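PDB 1ZVT: topoisomerase IV subunit A from Escherichia coli, which decatenates and relaxes DNA as part of topoisomerase IV, its C-terminal beta-pinwheel domain probably binding and bending the DNA substrate. Local coordinates for residues Phe108-Thr111 against Phe112-Val116; Leu157-Pro160 against Val161-Pro165. All coordinates share one frame; numbering follows the deposited sequence.

Contact 1 of 2, residues Phe108-Thr111 against Phe112-Val116; sequences FVCT and FNDLV
At the end of strand 106-111, an inner strand of one blade of the beta-pinwheel, T111 and D114 bracket a helical turn that takes the chain out of the sheet. The backbone closes it from T111 O to D114 N at 3.0 Å, with the donor well above the carbonyl plane (57°) and the hydrogen bond bent. Two further bonds of the same spacing, L115 N to F112 O and V116 N to N113 O, carry the coil onward.

Aspartate suits position 114 because its short side chain can fold back over the turn. Its CG stands beside its own backbone N, and this brings D114 OD2 to T111 N at 3.0 Å in a nearly straight bond, on the anti side of OD2 and tilted about 31° out of the carboxylate plane. The bond gives the last N-H of the strand segment a partner within the turn. A second, weak hydrogen bond runs from T111 OG1 to D114 OD2 at 3.3 Å; the hydroxyl of T111 lies between its backbone N and carbonyl carbon (chi1 62°), turned to the carboxylate. Both donors converge on one oxygen and so limit the swing of the carboxylate.

On the apolar side, L115 lies against V48, V50 and L98, while F112 lies on V48, so the turn is seated on both its own blade and the one before it. The sulfur of C110, small and apolar enough for this buried place, meets the end of L115: C110 SG lies 3.6 Å from L115 CD1, and that same methyl is 3.7 Å from T111 O.

Contact 2 of 2, residues Leu157-Pro160 against Val161-Pro165; sequences LMFP and VSDLP
P160 and D163 are joined by a backbone hydrogen bond, D163 N to P160 O at 2.9 Å. Its N-H points fairly directly at the oxygen, though the donor sits above the carbonyl plane. A second bond of the same spacing follows one residue later, from L164 N to V161 O at 3.1 Å, so that residues 161-163 wind as a short 3-10 segment. Proline is apt at the start: it has no N-H to offer, and its ring holds phi near -61°, which suits the step from strand into turn, while its carbonyl remains available to close the turn.

The segment follows strand 155-160, which with strand 146-151 forms the central hairpin of a beta-pinwheel blade. V161 still pairs through its backbone with D145, just before that partner strand, and beyond the 3-10 segment the chain departs toward the preceding blade.

The side chains meet by van der Waals contact. D163, with CG turned beside its own backbone N (chi1 -80°), carries its carboxylate obliquely across the proline ring: D163 OD2 is 3.6 Å from P160 CD. D163 CB lies close to P160 O, at 3.2 Å, and also approaches F159 CD1 at 3.7 Å, so one small acidic residue touches both strand residues. Ring and carboxylate planes are almost parallel, 15° apart, although the two side chains run across one another. F159 supplies a large apolar ring at this buried spot, met obliquely by D163 CB, and R225 also packs against it; R225 NE gives D163 O a weak hydrogen bond as well. On the outer side S162 is exposed, as befits a small polar residue, and S162 OG lies 3.7 Å from P160 CB.

In the fold
Contact 1 closes before contact 2 opens along the chain, and their centres lie about 17 Å apart in neighbouring blades. Each ends the second strand of a central hairpin, 97-101 with 106-111 and 146-151 with 155-160, then sends the chain back to the preceding blade: strand 123-124 borders 55-59, and strand 173-174 borders 106-111. This strand exchange is the hallmark of the beta-pinwheel. The strand residues of contact 1 also meet the loop of contact 2, since V109 N probably donates to P165 O at 3.2 Å and F108 CA packs on L164 CD2. Contact 2 thus leads into the edge of contact 1's sheet, linking consecutive blades of the probable DNA-binding domain.

Contact 1 of 2, residues Phe108-Thr111 against Phe112-Val116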
ATOM      1  N   PHE A 108      10.857   2.056   3.246  1.00 16.37           N
ATOM      2  CA  PHE A 108      11.166   2.487   4.607  1.00 16.65           C
ATOM      3  C   PHE A 108       9.989   2.317   5.512  1.00 16.97           C
ATOM      4  O   PHE A 108       8.849   2.217   5.068  1.00 17.69           O
ATOM      5  CB  PHE A 108      11.682   3.950   4.621  1.00 16.08           C
ATOM      6  CG  PHE A 108      10.743   4.963   3.981  1.00 16.76           C
ATOM      7  CD1 PHE A 108       9.775   5.603   4.747  1.00 16.83           C
ATOM      8  CD2 PHE A 108      10.852   5.298   2.623  1.00 17.24           C
ATOM      9  CE1 PHE A 108       8.890   6.553   4.165  1.00 15.67           C
ATOM     10  CE2 PHE A 108       9.990   6.235   2.046  1.00 17.35           C
ATOM     11  CZ  PHE A 108       8.997   6.855   2.820  1.00 15.80           C
ATOM     12  N   VAL A 109      10.260   2.294   6.808  1.00 17.09           N
ATOM     13  CA  VAL A 109       9.175   2.333   7.780  1.00 18.07           C
ATOM     14  C   VAL A 109       8.950   3.800   8.136  1.00 18.77           C
ATOM     15  O   VAL A 109       9.912   4.565   8.257  1.00 19.78           O
ATOM     16  CB  VAL A 109       9.534   1.524   9.045  1.00 18.65           C
ATOM     17  CG1 VAL A 109       8.456   1.673  10.090  1.00 18.91           C
ATOM     18  CG2 VAL A 109       9.697   0.029   8.688  1.00 20.12           C
ATOM     19  N   CYS A 110       7.693   4.207   8.270  1.00 19.50           N
ATOM     20  CA  CYS A 110       7.372   5.561   8.739  1.00 20.09           C
ATOM     21  C   CYS A 110       6.127   5.502   9.615  1.00 20.76           C
ATOM     22  O   CYS A 110       5.651   4.411   9.923  1.00 20.61           O
ATOM     23  CB  CYS A 110       7.175   6.551   7.583  1.00 21.86           C
ATOM     24  SG  CYS A 110       5.758   6.233   6.473  1.00 21.90           S
ATOM     25  N   THR A 111       5.649   6.661  10.068  1.00 19.63           N
ATOM     26  CA  THR A 111       4.365   6.712  10.761  1.00 20.24           C
ATOM     27  C   THR A 111       3.333   7.414   9.872  1.00 19.81           C
ATOM     28  O   THR A 111       3.687   8.106   8.917  1.00 19.91           O
ATOM     29  CB  THR A 111       4.440   7.479  12.099  1.00 21.05           C
ATOM     30  OG1 THR A 111       4.815   8.837  11.846  1.00 22.22           O
ATOM     31  CG2 THR A 111       5.439   6.808  13.083  1.00 22.76           C
ATOM     32  N   PHE A 112       2.063   7.244  10.217  1.00 19.93           N
ATOM     33  CA  PHE A 112       0.957   7.900   9.487  1.00 19.35           C
ATOM     34  C   PHE A 112       1.155   9.414   9.451  1.00 19.69           C
ATOM     35  O   PHE A 112       0.883  10.076   8.428  1.00 19.63           O
ATOM     36  CB  PHE A 112      -0.373   7.533  10.157  1.00 18.98           C
ATOM     37  CG  PHE A 112      -1.596   8.099   9.465  1.00 20.22           C
ATOM     38  CD1 PHE A 112      -2.095   7.517   8.309  1.00 20.03           C
ATOM     39  CD2 PHE A 112      -2.258   9.209   9.991  1.00 20.12           C
ATOM     40  CE1 PHE A 112      -3.248   8.039   7.667  1.00 20.26           C
ATOM     41  CE2 PHE A 112      -3.408   9.753   9.345  1.00 20.07           C
ATOM     42  CZ  PHE A 112      -3.896   9.151   8.179  1.00 19.29           C
ATOM     43  N   ASN A 113       1.634   9.975  10.559  1.00 20.73           N
ATOM     44  CA  ASN A 113       1.891  11.406  10.622  1.00 21.72           C
ATOM     45  C   ASN A 113       2.796  11.900   9.491  1.00 21.62           C
ATOM     46  O   ASN A 113       2.598  13.000   8.984  1.00 22.22           O
ATOM     47  CB  ASN A 113       2.473  11.808  11.976  1.00 23.24           C
ATOM     48  CG  ASN A 113       2.485  13.301  12.156  1.00 26.78           C
ATOM     49  OD1 ASN A 113       3.540  13.905  12.336  1.00 32.03           O
ATOM     50  ND2 ASN A 113       1.321  13.912  12.035  1.00 30.05           N
ATOM     51  N   ASP A 114       3.760  11.072   9.075  1.00 20.80           N
ATOM     52  CA  ASP A 114       4.682  11.424   8.004  1.00 20.82           C
ATOM     53  C   ASP A 114       3.994  11.578   6.670  1.00 20.21           C
ATOM     54  O   ASP A 114       4.528  12.228   5.792  1.00 20.61           O
ATOM     55  CB  ASP A 114       5.774  10.370   7.861  1.00 20.64           C
ATOM     56  CG  ASP A 114       6.706  10.355   9.056  1.00 22.50           C
ATOM     57  OD1 ASP A 114       7.059  11.456   9.544  1.00 26.99           O
ATOM     58  OD2 ASP A 114       7.086   9.259   9.495  1.00 23.24           O
ATOM     59  N   LEU A 115       2.817  10.976   6.531  1.00 19.36           N
ATOM     60  CA  LEU A 115       2.037  11.108   5.288  1.00 19.89           C
ATOM     61  C   LEU A 115       1.145  12.349   5.284  1.00 20.15           C
ATOM     62  O   LEU A 115       0.639  12.736   4.240  1.00 20.54           O
ATOM     63  CB  LEU A 115       1.169   9.870   5.075  1.00 20.62           C
ATOM     64  CG  LEU A 115       1.844   8.654   4.439  1.00 21.50           C
ATOM     65  CD1 LEU A 115       2.883   8.097   5.352  1.00 21.66           C
ATOM     66  CD2 LEU A 115       0.796   7.599   4.178  1.00 23.75           C
ATOM     67  N   VAL A 116       0.944  12.963   6.449  1.00 20.27           N
ATOM     68  CA  VAL A 116      -0.074  14.020   6.552  1.00 20.96           C
ATOM     69  C   VAL A 116       0.466  15.329   5.989  1.00 21.33           C
ATOM     70  O   VAL A 116       1.346  15.961   6.588  1.00 23.42           O
ATOM     71  CB  VAL A 116      -0.563  14.171   7.989  1.00 20.24           C
ATOM     72  CG1 VAL A 116      -1.507  15.392   8.153  1.00 22.58           C
ATOM     73  CG2 VAL A 116      -1.248  12.888   8.440  1.00 19.72           C
TER

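Contact 2 of 2, residues Leu157-Pro160 against Val161-Pro165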
ATOM      1  N   LEU A 157      12.116 -13.307  -0.253  1.00 17.88           N
ATOM      2  CA  LEU A 157      13.006 -12.987   0.871  1.00 18.25           C
ATOM      3  C   LEU A 157      12.166 -12.587   2.058  1.00 18.32           C
ATOM      4  O   LEU A 157      11.237 -11.804   1.901  1.00 18.30           O
ATOM      5  CB  LEU A 157      13.928 -11.811   0.513  1.00 18.48           C
ATOM      6  CG  LEU A 157      14.954 -11.380   1.581  1.00 16.95           C
ATOM      7  CD1 LEU A 157      16.011 -12.443   1.814  1.00 19.42           C
ATOM      8  CD2 LEU A 157      15.637 -10.076   1.203  1.00 19.61           C
ATOM      9  N   MET A 158      12.504 -13.101   3.236  1.00 19.17           N
ATOM     10  CA  MET A 158      11.782 -12.730   4.467  1.00 19.00           C
ATOM     11  C   MET A 158      12.793 -12.275   5.525  1.00 18.56           C
ATOM     12  O   MET A 158      13.824 -12.921   5.713  1.00 19.19           O
ATOM     13  CB  MET A 158      10.965 -13.901   5.031  1.00 19.13           C
ATOM     14  CG  MET A 158      10.064 -13.491   6.189  1.00 20.46           C
ATOM     15  SD  MET A 158       8.892 -14.801   6.595  1.00 24.64           S
ATOM     16  CE  MET A 158       9.886 -15.955   7.509  1.00 24.97           C
ATOM     17  N   PHE A 159      12.492 -11.182   6.226  1.00 18.26           N
ATOM     18  CA  PHE A 159      13.319 -10.744   7.361  1.00 18.79           C
ATOM     19  C   PHE A 159      12.454  -9.880   8.278  1.00 19.16           C
ATOM     20  O   PHE A 159      11.413  -9.383   7.840  1.00 19.24           O
ATOM     21  CB  PHE A 159      14.572  -9.971   6.890  1.00 19.06           C
ATOM     22  CG  PHE A 159      14.264  -8.737   6.073  1.00 17.76           C
ATOM     23  CD1 PHE A 159      13.909  -7.534   6.693  1.00 14.88           C
ATOM     24  CD2 PHE A 159      14.375  -8.771   4.684  1.00 19.01           C
ATOM     25  CE1 PHE A 159      13.630  -6.392   5.925  1.00 17.96           C
ATOM     26  CE2 PHE A 159      14.088  -7.644   3.914  1.00 17.34           C
ATOM     27  CZ  PHE A 159      13.725  -6.450   4.544  1.00 17.25           C
ATOM     28  N   PRO A 160      12.859  -9.717   9.547  1.00 20.34           N
ATOM     29  CA  PRO A 160      12.012  -8.939  10.468  1.00 20.30           C
ATOM     30  C   PRO A 160      11.842  -7.505   9.971  1.00 20.11           C
ATOM     31  O   PRO A 160      12.812  -6.879   9.556  1.00 19.54           O
ATOM     32  CB  PRO A 160      12.808  -8.972  11.775  1.00 19.78           C
ATOM     33  CG  PRO A 160      13.645 -10.218  11.673  1.00 19.98           C
ATOM     34  CD  PRO A 160      14.069 -10.216  10.227  1.00 20.74           C
ATOM     35  N   VAL A 161      10.612  -6.985   9.996  1.00 20.40           N
ATOM     36  CA  VAL A 161      10.386  -5.637   9.460  1.00 20.99           C
ATOM     37  C   VAL A 161      11.189  -4.545  10.225  1.00 21.15           C
ATOM     38  O   VAL A 161      11.501  -3.502   9.650  1.00 21.30           O
ATOM     39  CB  VAL A 161       8.862  -5.305   9.341  1.00 20.59           C
ATOM     40  CG1 VAL A 161       8.266  -5.086  10.701  1.00 20.41           C
ATOM     41  CG2 VAL A 161       8.617  -4.088   8.411  1.00 21.65           C
ATOM     42  N   SER A 162      11.528  -4.812  11.495  1.00 21.48           N
ATOM     43  CA  SER A 162      12.416  -3.928  12.286  1.00 22.10           C
ATOM     44  C   SER A 162      13.790  -3.715  11.654  1.00 22.21           C
ATOM     45  O   SER A 162      14.472  -2.753  11.992  1.00 22.41           O
ATOM     46  CB  SER A 162      12.585  -4.463  13.715  1.00 22.07           C
ATOM     47  OG  SER A 162      13.035  -5.808  13.704  1.00 23.61           O
ATOM     48  N   ASP A 163      14.209  -4.617  10.764  1.00 21.42           N
ATOM     49  CA  ASP A 163      15.482  -4.483  10.043  1.00 21.62           C
ATOM     50  C   ASP A 163      15.495  -3.337   9.027  1.00 21.11           C
ATOM     51  O   ASP A 163      16.569  -2.856   8.635  1.00 21.46           O
ATOM     52  CB  ASP A 163      15.841  -5.787   9.316  1.00 21.32           C
ATOM     53  CG  ASP A 163      16.458  -6.831  10.229  1.00 24.88           C
ATOM     54  OD1 ASP A 163      16.563  -6.574  11.453  1.00 25.17           O
ATOM     55  OD2 ASP A 163      16.835  -7.909   9.703  1.00 25.47           O
ATOM     56  N   LEU A 164      14.316  -2.896   8.602  1.00 20.15           N
ATOM     57  CA  LEU A 164      14.220  -1.821   7.641  1.00 20.31           C
ATOM     58  C   LEU A 164      14.209  -0.454   8.342  1.00 20.49           C
ATOM     59  O   LEU A 164      13.305  -0.175   9.156  1.00 20.99           O
ATOM     60  CB  LEU A 164      12.946  -1.997   6.806  1.00 19.91           C
ATOM     61  CG  LEU A 164      12.800  -1.056   5.608  1.00 20.58           C
ATOM     62  CD1 LEU A 164      13.907  -1.236   4.586  1.00 20.59           C
ATOM     63  CD2 LEU A 164      11.466  -1.310   4.970  1.00 22.79           C
ATOM     64  N   PRO A 165      15.214   0.400   8.055  1.00 20.89           N
ATOM     65  CA  PRO A 165      15.305   1.689   8.741  1.00 20.46           C
ATOM     66  C   PRO A 165      14.070   2.559   8.575  1.00 20.91           C
ATOM     67  O   PRO A 165      13.419   2.554   7.520  1.00 20.37           O
ATOM     68  CB  PRO A 165      16.530   2.354   8.087  1.00 20.57           C
ATOM     69  CG  PRO A 165      17.391   1.209   7.654  1.00 21.25           C
ATOM     70  CD  PRO A 165      16.360   0.199   7.139  1.00 20.85           C
TER